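Acarbose Kinase Mak1 (Uncultured bacterium, PDB 6WB4) probably phosphorylates the antidiabetic drug acarbose with ATP, as a microbiome-derived carbohydrate kinase of the pfkB family. Local coordinates at residues V157-W162 with K192-G197; H182-D185 with Y190-D193. One frame throughout, in Å; residues are numbered along the deposited sequence.

Leaving strand 152-157 of the large mixed sheet, the chain enters the loop that holds the first side of interaction 1, then runs through helix 163-172 and the neighbouring parallel strand 176-180. The loop after that strand supplies residues 182-185. Interaction 2 closes the short turn from there to 190-193, and interaction 1 closes the longer excursion when Phe194 of helix 192-195 returns to 157-162. The short closure therefore nests inside the long one, and the two share Lys192 and Asp193. Between them, a probable hydrogen bond of 2.8 Å joins Ile159 O to Tyr190 OH. Together they fasten the loops after two adjacent strands to one short helix, beside the bound acarviosine unit.

Interaction 1: residues V157-W162 with K192-G197; sequences VSIMNW and KDFAYG. With AC1 (4,6-dideoxy-4-{[(1S,4R,5S,6S)-4,5,6-trihydroxy-3-(hydroxymethyl)cyclohex-2-en-1-yl]amino}-alpha-D-glucopyranose), chain D.
The carbonyl oxygen of Ser158 takes a weak bond from Met160 N at 2.9 Å and has Phe194 CE1 3.8 Å away. That bond goes with the inverse gamma turn centred on Ile159, and the bend brings Val157, Ile159 and the carbonyl of Met160, a selenomethionine in this labelled protein, round a single phenyl ring. Ile159 covers one face: its CG2 methyl stands 3.9 Å from the centroid of the Phe194 ring, 13° off the normal, a CH-pi contact. At the rim, near the ring plane, Val157 CG1 meets Phe194 CE1 at 3.8 Å, while Met160 O lies beside CZ. Thr179, on the neighbouring strand 176-180, and Leu167, on helix 163-172, also touch Phe194. The two branches of Ile159 part company: CG1 sits between the backbone N and the carbonyl carbon (chi1 53°), which sends CD1 away from the phenyl ring to within 3.6 Å of C1 of the bound AC1 sugar. Because the side chains that meet, Val157, Ile159 and Phe194, are all apolar, with one carbonyl, that of Met160, beside the ring edge, the loop is joined to the helix by shape rather than by directional bonds, and one isoleucine serves both the protein interior and the acarbose pocket.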
loop_
_atom_site.group_PDB
_atom_site.type_symbol
_atom_site.label_atom_id
_atom_site.label_comp_id
_atom_site.label_asym_id
_atom_site.label_seq_id
_atom_site.Cartn_x
_atom_site.Cartn_y
_atom_site.Cartn_z
ATOM N N VAL B 157 -6.734 12.425 23.343
ATOM C CA VAL B 157 -7.620 12.587 22.208
ATOM C C VAL B 157 -6.879 12.950 20.931
ATOM O O VAL B 157 -6.289 14.031 20.819
ATOM C CB VAL B 157 -8.687 13.654 22.506
ATOM C CG1 VAL B 157 -9.513 13.942 21.283
ATOM C CG2 VAL B 157 -9.569 13.207 23.665
ATOM N N SER B 158 -6.924 12.027 19.972
ATOM C CA SER B 158 -6.359 12.253 18.649
ATOM C C SER B 158 -7.238 13.267 17.938
ATOM O O SER B 158 -8.435 13.365 18.228
ATOM C CB SER B 158 -6.260 10.946 17.850
ATOM O OG SER B 158 -5.466 9.975 18.534
ATOM N N ILE B 159 -6.649 14.024 17.018
ATOM C CA ILE B 159 -7.373 15.106 16.377
ATOM C C ILE B 159 -8.238 14.637 15.206
ATOM O O ILE B 159 -8.205 15.220 14.122
ATOM C CB ILE B 159 -6.405 16.230 15.903
ATOM C CG1 ILE B 159 -5.278 15.691 15.020
ATOM C CG2 ILE B 159 -5.834 16.975 17.102
ATOM C CD1 ILE B 159 -4.249 16.749 14.651
HETATM N N MSE B 160 -9.020 13.583 15.434
HETATM C CA MSE B 160 -10.120 13.266 14.534
HETATM C C MSE B 160 -11.135 14.384 14.690
HETATM O O MSE B 160 -11.255 14.967 15.771
HETATM C CB MSE B 160 -10.765 11.911 14.851
HETATM C CG MSE B 160 -9.928 10.659 14.555
HETATM SE SE MSE B 160 -8.670 10.734 13.051
HETATM C CE MSE B 160 -7.095 11.344 14.027
ATOM N N ASN B 161 -11.873 14.680 13.626
ATOM C CA ASN B 161 -12.765 15.829 13.623
ATOM C C ASN B 161 -13.911 15.685 14.617
ATOM O O ASN B 161 -14.314 16.661 15.256
ATOM C CB ASN B 161 -13.310 16.060 12.219
ATOM C CG ASN B 161 -14.103 17.347 12.106
ATOM O OD1 ASN B 161 -13.850 18.313 12.831
ATOM N ND2 ASN B 161 -15.059 17.372 11.184
ATOM N N TRP B 162 -14.425 14.467 14.760
ATOM C CA TRP B 162 -15.520 14.216 15.690
ATOM C C TRP B 162 -15.004 14.132 17.127
ATOM O O TRP B 162 -15.769 14.275 18.084
ATOM C CB TRP B 162 -16.271 12.929 15.320
ATOM C CG TRP B 162 -15.382 11.731 15.140
ATOM C CD1 TRP B 162 -14.852 11.275 13.965
ATOM C CD2 TRP B 162 -14.920 10.832 16.162
ATOM N NE1 TRP B 162 -14.098 10.155 14.190
ATOM C CE2 TRP B 162 -14.119 9.860 15.528
ATOM C CE3 TRP B 162 -15.115 10.752 17.544
ATOM C CZ2 TRP B 162 -13.505 8.820 16.232
ATOM C CZ3 TRP B 162 -14.501 9.724 18.243
ATOM C CH2 TRP B 162 -13.703 8.771 17.586
ATOM N N LYS B 192 -8.041 24.302 16.946
ATOM C CA LYS B 192 -8.197 25.173 18.106
ATOM C C LYS B 192 -9.020 24.559 19.246
ATOM O O LYS B 192 -8.667 24.717 20.416
ATOM C CB LYS B 192 -8.793 26.509 17.660
ATOM C CG LYS B 192 -7.748 27.461 17.077
ATOM C CD LYS B 192 -8.378 28.724 16.511
ATOM C CE LYS B 192 -7.349 29.593 15.797
ATOM N NZ LYS B 192 -7.978 30.766 15.130
ATOM N N ASP B 193 -10.090 23.843 18.911
ATOM C CA ASP B 193 -10.899 23.176 19.929
ATOM C C ASP B 193 -10.046 22.259 20.807
ATOM O O ASP B 193 -10.246 22.169 22.019
ATOM C CB ASP B 193 -12.014 22.360 19.277
ATOM C CG ASP B 193 -13.272 23.167 19.041
ATOM O OD1 ASP B 193 -13.540 24.093 19.831
ATOM O OD2 ASP B 193 -14.005 22.858 18.079
ATOM N N PHE B 194 -9.097 21.576 20.178
ATOM C CA PHE B 194 -8.185 20.689 20.877
ATOM C C PHE B 194 -7.125 21.475 21.642
ATOM O O PHE B 194 -6.802 21.156 22.792
ATOM C CB PHE B 194 -7.508 19.745 19.891
ATOM C CG PHE B 194 -8.460 18.874 19.116
ATOM C CD1 PHE B 194 -8.908 17.677 19.638
ATOM C CD2 PHE B 194 -8.873 19.236 17.846
ATOM C CE1 PHE B 194 -9.765 16.867 18.917
ATOM C CE2 PHE B 194 -9.725 18.427 17.120
ATOM C CZ PHE B 194 -10.172 17.242 17.656
ATOM N N ALA B 195 -6.588 22.508 20.997
ATOM C CA ALA B 195 -5.562 23.348 21.604
ATOM C C ALA B 195 -6.076 24.052 22.852
ATOM O O ALA B 195 -5.341 24.195 23.826
ATOM C CB ALA B 195 -5.052 24.363 20.603
ATOM N N TYR B 196 -7.336 24.489 22.826
ATOM C CA TYR B 196 -7.896 25.258 23.941
ATOM C C TYR B 196 -8.702 24.380 24.886
ATOM O O TYR B 196 -9.188 24.848 25.917
ATOM C CB TYR B 196 -8.795 26.393 23.434
ATOM C CG TYR B 196 -8.140 27.334 22.449
ATOM C CD1 TYR B 196 -6.766 27.535 22.445
ATOM C CD2 TYR B 196 -8.905 28.026 21.520
ATOM C CE1 TYR B 196 -6.174 28.398 21.538
ATOM C CE2 TYR B 196 -8.326 28.885 20.611
ATOM C CZ TYR B 196 -6.963 29.070 20.622
ATOM O OH TYR B 196 -6.392 29.928 19.711
ATOM N N GLY B 197 -8.854 23.111 24.532
ATOM C CA GLY B 197 -9.769 22.246 25.249
ATOM C C GLY B 197 -9.138 21.158 26.100
ATOM O O GLY B 197 -9.841 20.486 26.856
HETATM C C1 AC1 D . -2.741 16.225 11.392
HETATM O O2 AC1 D . -1.239 17.552 10.026
HETATM C C2 AC1 D . -1.313 16.426 10.913
HETATM C C4A AC1 D . 2.551 10.540 9.870
HETATM C C3 AC1 D . -0.761 15.183 10.224
HETATM O O3 AC1 D . 0.659 15.348 10.098
HETATM C C4 AC1 D . -1.059 13.892 10.993
HETATM N N4A AC1 D . -0.975 12.759 10.081
HETATM C C5 AC1 D . -2.428 13.869 11.681
HETATM O O5 AC1 D . -2.756 15.116 12.288
HETATM C C6 AC1 D . -2.465 12.819 12.785
HETATM C C1B AC1 D . 0.325 12.282 9.636
HETATM C C2B AC1 D . 0.233 10.855 9.071
HETATM O O2B AC1 D . -1.112 10.364 9.164
HETATM C C3B AC1 D . 1.189 9.878 9.752
HETATM O O3B AC1 D . 1.269 8.648 9.015
HETATM O O4 AC1 D . 3.563 9.613 10.274
HETATM C C5B AC1 D . 2.343 11.580 10.914
HETATM C C7B AC1 D . 1.329 12.427 10.760
HETATM C C6B AC1 D . 3.207 11.669 12.145
HETATM O O6B AC1 D . 2.353 11.817 13.290
#

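Interaction 2: residues H182-D185 with Y190-D193. With GLC (alpha-D-glucopyranose), chain C; AC1 (4,6-dideoxy-4-{[(1S,4R,5S,6S)-4,5,6-trihydroxy-3-(hydroxymethyl)cyclohex-2-en-1-yl]amino}-alpha-D-glucopyranose), chain D.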
loop_
_atom_site.group_PDB
_atom_site.type_symbol
_atom_site.label_atom_id
_atom_site.label_comp_id
_atom_site.label_asym_id
_atom_site.label_seq_id
_atom_site.Cartn_x
_atom_site.Cartn_y
_atom_site.Cartn_z
ATOM N N HIS B 182 0.381 17.813 16.763
ATOM C CA HIS B 182 1.349 17.533 15.707
ATOM C C HIS B 182 1.794 18.814 15.019
ATOM O O HIS B 182 1.966 19.847 15.672
ATOM C CB HIS B 182 0.756 16.540 14.706
ATOM C CG HIS B 182 0.319 15.263 15.346
ATOM N ND1 HIS B 182 1.210 14.355 15.876
ATOM C CD2 HIS B 182 -0.916 14.763 15.585
ATOM C CE1 HIS B 182 0.541 13.341 16.399
ATOM N NE2 HIS B 182 -0.750 13.565 16.235
ATOM N N ASP B 183 1.990 18.752 13.708
ATOM C CA ASP B 183 2.429 19.927 12.970
ATOM C C ASP B 183 1.269 20.903 12.799
ATOM O O ASP B 183 0.524 20.843 11.828
ATOM C CB ASP B 183 3.008 19.515 11.616
ATOM C CG ASP B 183 2.048 18.666 10.822
ATOM O OD1 ASP B 183 1.250 17.963 11.466
ATOM O OD2 ASP B 183 2.070 18.712 9.574
ATOM N N TRP B 184 1.138 21.816 13.751
ATOM C CA TRP B 184 0.098 22.836 13.716
ATOM C C TRP B 184 0.788 24.180 13.568
ATOM O O TRP B 184 1.801 24.419 14.218
ATOM C CB TRP B 184 -0.757 22.784 14.988
ATOM C CG TRP B 184 -1.872 23.796 15.038
ATOM C CD1 TRP B 184 -2.770 24.071 14.054
ATOM C CD2 TRP B 184 -2.205 24.663 16.138
ATOM N NE1 TRP B 184 -3.643 25.053 14.466
ATOM C CE2 TRP B 184 -3.314 25.435 15.738
ATOM C CE3 TRP B 184 -1.668 24.865 17.414
ATOM C CZ2 TRP B 184 -3.898 26.392 16.572
ATOM C CZ3 TRP B 184 -2.253 25.816 18.242
ATOM C CH2 TRP B 184 -3.354 26.564 17.817
ATOM N N ASP B 185 0.265 25.049 12.706
ATOM C CA ASP B 185 0.941 26.320 12.428
ATOM C C ASP B 185 0.618 27.372 13.475
ATOM O O ASP B 185 1.254 28.427 13.527
ATOM C CB ASP B 185 0.572 26.863 11.044
ATOM C CG ASP B 185 -0.927 26.894 10.799
ATOM O OD1 ASP B 185 -1.700 27.089 11.760
ATOM O OD2 ASP B 185 -1.330 26.767 9.623
ATOM N N TYR B 190 -8.954 24.535 12.583
ATOM C CA TYR B 190 -9.333 23.142 12.796
ATOM C C TYR B 190 -8.886 22.620 14.158
ATOM O O TYR B 190 -9.623 21.890 14.821
ATOM C CB TYR B 190 -8.753 22.242 11.699
ATOM C CG TYR B 190 -9.077 20.798 11.946
ATOM C CD1 TYR B 190 -10.272 20.253 11.503
ATOM C CD2 TYR B 190 -8.214 19.992 12.677
ATOM C CE1 TYR B 190 -10.589 18.943 11.767
ATOM C CE2 TYR B 190 -8.523 18.677 12.943
ATOM C CZ TYR B 190 -9.703 18.161 12.482
ATOM O OH TYR B 190 -10.002 16.857 12.742
ATOM N N HIS B 191 -7.670 22.981 14.555
ATOM C CA HIS B 191 -7.045 22.431 15.754
ATOM C C HIS B 191 -7.475 23.109 17.053
ATOM O O HIS B 191 -7.300 22.553 18.133
ATOM C CB HIS B 191 -5.521 22.535 15.641
ATOM C CG HIS B 191 -4.967 21.975 14.370
ATOM N ND1 HIS B 191 -5.228 22.529 13.136
ATOM C CD2 HIS B 191 -4.151 20.918 14.141
ATOM C CE1 HIS B 191 -4.601 21.839 12.201
ATOM N NE2 HIS B 191 -3.942 20.854 12.786
ATOM N N LYS B 192 -8.041 24.302 16.946
ATOM C CA LYS B 192 -8.197 25.173 18.106
ATOM C C LYS B 192 -9.020 24.559 19.246
ATOM O O LYS B 192 -8.667 24.717 20.416
ATOM C CB LYS B 192 -8.793 26.509 17.660
ATOM C CG LYS B 192 -7.748 27.461 17.077
ATOM C CD LYS B 192 -8.378 28.724 16.511
ATOM C CE LYS B 192 -7.349 29.593 15.797
ATOM N NZ LYS B 192 -7.978 30.766 15.130
ATOM N N ASP B 193 -10.090 23.843 18.911
ATOM C CA ASP B 193 -10.899 23.176 19.929
ATOM C C ASP B 193 -10.046 22.259 20.807
ATOM O O ASP B 193 -10.246 22.169 22.019
ATOM C CB ASP B 193 -12.014 22.360 19.277
ATOM C CG ASP B 193 -13.272 23.167 19.041
ATOM O OD1 ASP B 193 -13.540 24.093 19.831
ATOM O OD2 ASP B 193 -14.005 22.858 18.079
HETATM C C1 GLC C . -7.323 17.979 9.603
HETATM C C2 GLC C . -6.148 18.848 10.045
HETATM C C3 GLC C . -4.829 18.124 9.792
HETATM C C4 GLC C . -4.863 16.769 10.500
HETATM C C5 GLC C . -6.068 15.970 9.999
HETATM C C6 GLC C . -6.153 14.604 10.673
HETATM O O2 GLC C . -6.181 20.105 9.354
HETATM O O3 GLC C . -3.736 18.933 10.250
HETATM O O4 GLC C . -3.646 16.045 10.295
HETATM O O5 GLC C . -7.272 16.702 10.256
HETATM O O6 GLC C . -7.310 13.907 10.194
HETATM C C1 AC1 D . -2.741 16.225 11.392
HETATM O O2 AC1 D . -1.239 17.552 10.026
HETATM C C2 AC1 D . -1.313 16.426 10.913
HETATM C C4A AC1 D . 2.551 10.540 9.870
HETATM C C3 AC1 D . -0.761 15.183 10.224
HETATM O O3 AC1 D . 0.659 15.348 10.098
HETATM C C4 AC1 D . -1.059 13.892 10.993
HETATM N N4A AC1 D . -0.975 12.759 10.081
HETATM C C5 AC1 D . -2.428 13.869 11.681
HETATM O O5 AC1 D . -2.756 15.116 12.288
HETATM C C6 AC1 D . -2.465 12.819 12.785
HETATM C C1B AC1 D . 0.325 12.282 9.636
HETATM C C2B AC1 D . 0.233 10.855 9.071
HETATM O O2B AC1 D . -1.112 10.364 9.164
HETATM C C3B AC1 D . 1.189 9.878 9.752
HETATM O O3B AC1 D . 1.269 8.648 9.015
HETATM O O4 AC1 D . 3.563 9.613 10.274
HETATM C C5B AC1 D . 2.343 11.580 10.914
HETATM C C7B AC1 D . 1.329 12.427 10.760
HETATM C C6B AC1 D . 3.207 11.669 12.145
HETATM O O6B AC1 D . 2.353 11.817 13.290
#
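Tyr190, next to the stacked pair His191 and Trp184, gives one face of its ring to the bound glucose, whose C1 lies 3.6 Å above the centre; Arg164 adds a cation-pi contact. His191 follows, its imidazole between two aromatic neighbours. Tyr190 CD2 approaches one face near the rim, and the five-membered ring of Trp184 covers the opposite face in an offset stack, with centroids 3.9 Å apart and planes tilted by 29°. The tryptophan reaches across with its CG anti to the backbone N (chi1 -179°), which carries the indole to the histidine. His191 CB also rests over that pyrrole ring, 3.5 Å from its centroid, so both the imidazole and its methylene lie on the indole face. The indole NE1 is turned to Ala188 O and makes no bond to the imidazole. At the edge of the ring, His191 NE2 and GLC O3 are hydrogen-bonded at 3.2 Å, near the imidazole plane. These residues belong to the connection from strand 176-180 through helix 192-195 to the adjacent parallel strand 200-204, a beta-alpha-beta unit of the pfkB fold whose loop lines the glycan pocket. Lys192 comes next, its CG 4.0 Å from Trp184 CZ2; the extended chain crosses the indole at about a right angle and carries NZ to a salt bridge with Asp189. Across from this segment, Asp183 OD1 accepts a bond from AC1 O3 at 3.0 Å and a weak one from AC1 O2, while His182 CD2 approaches AC1 C6 to 3.7 Å.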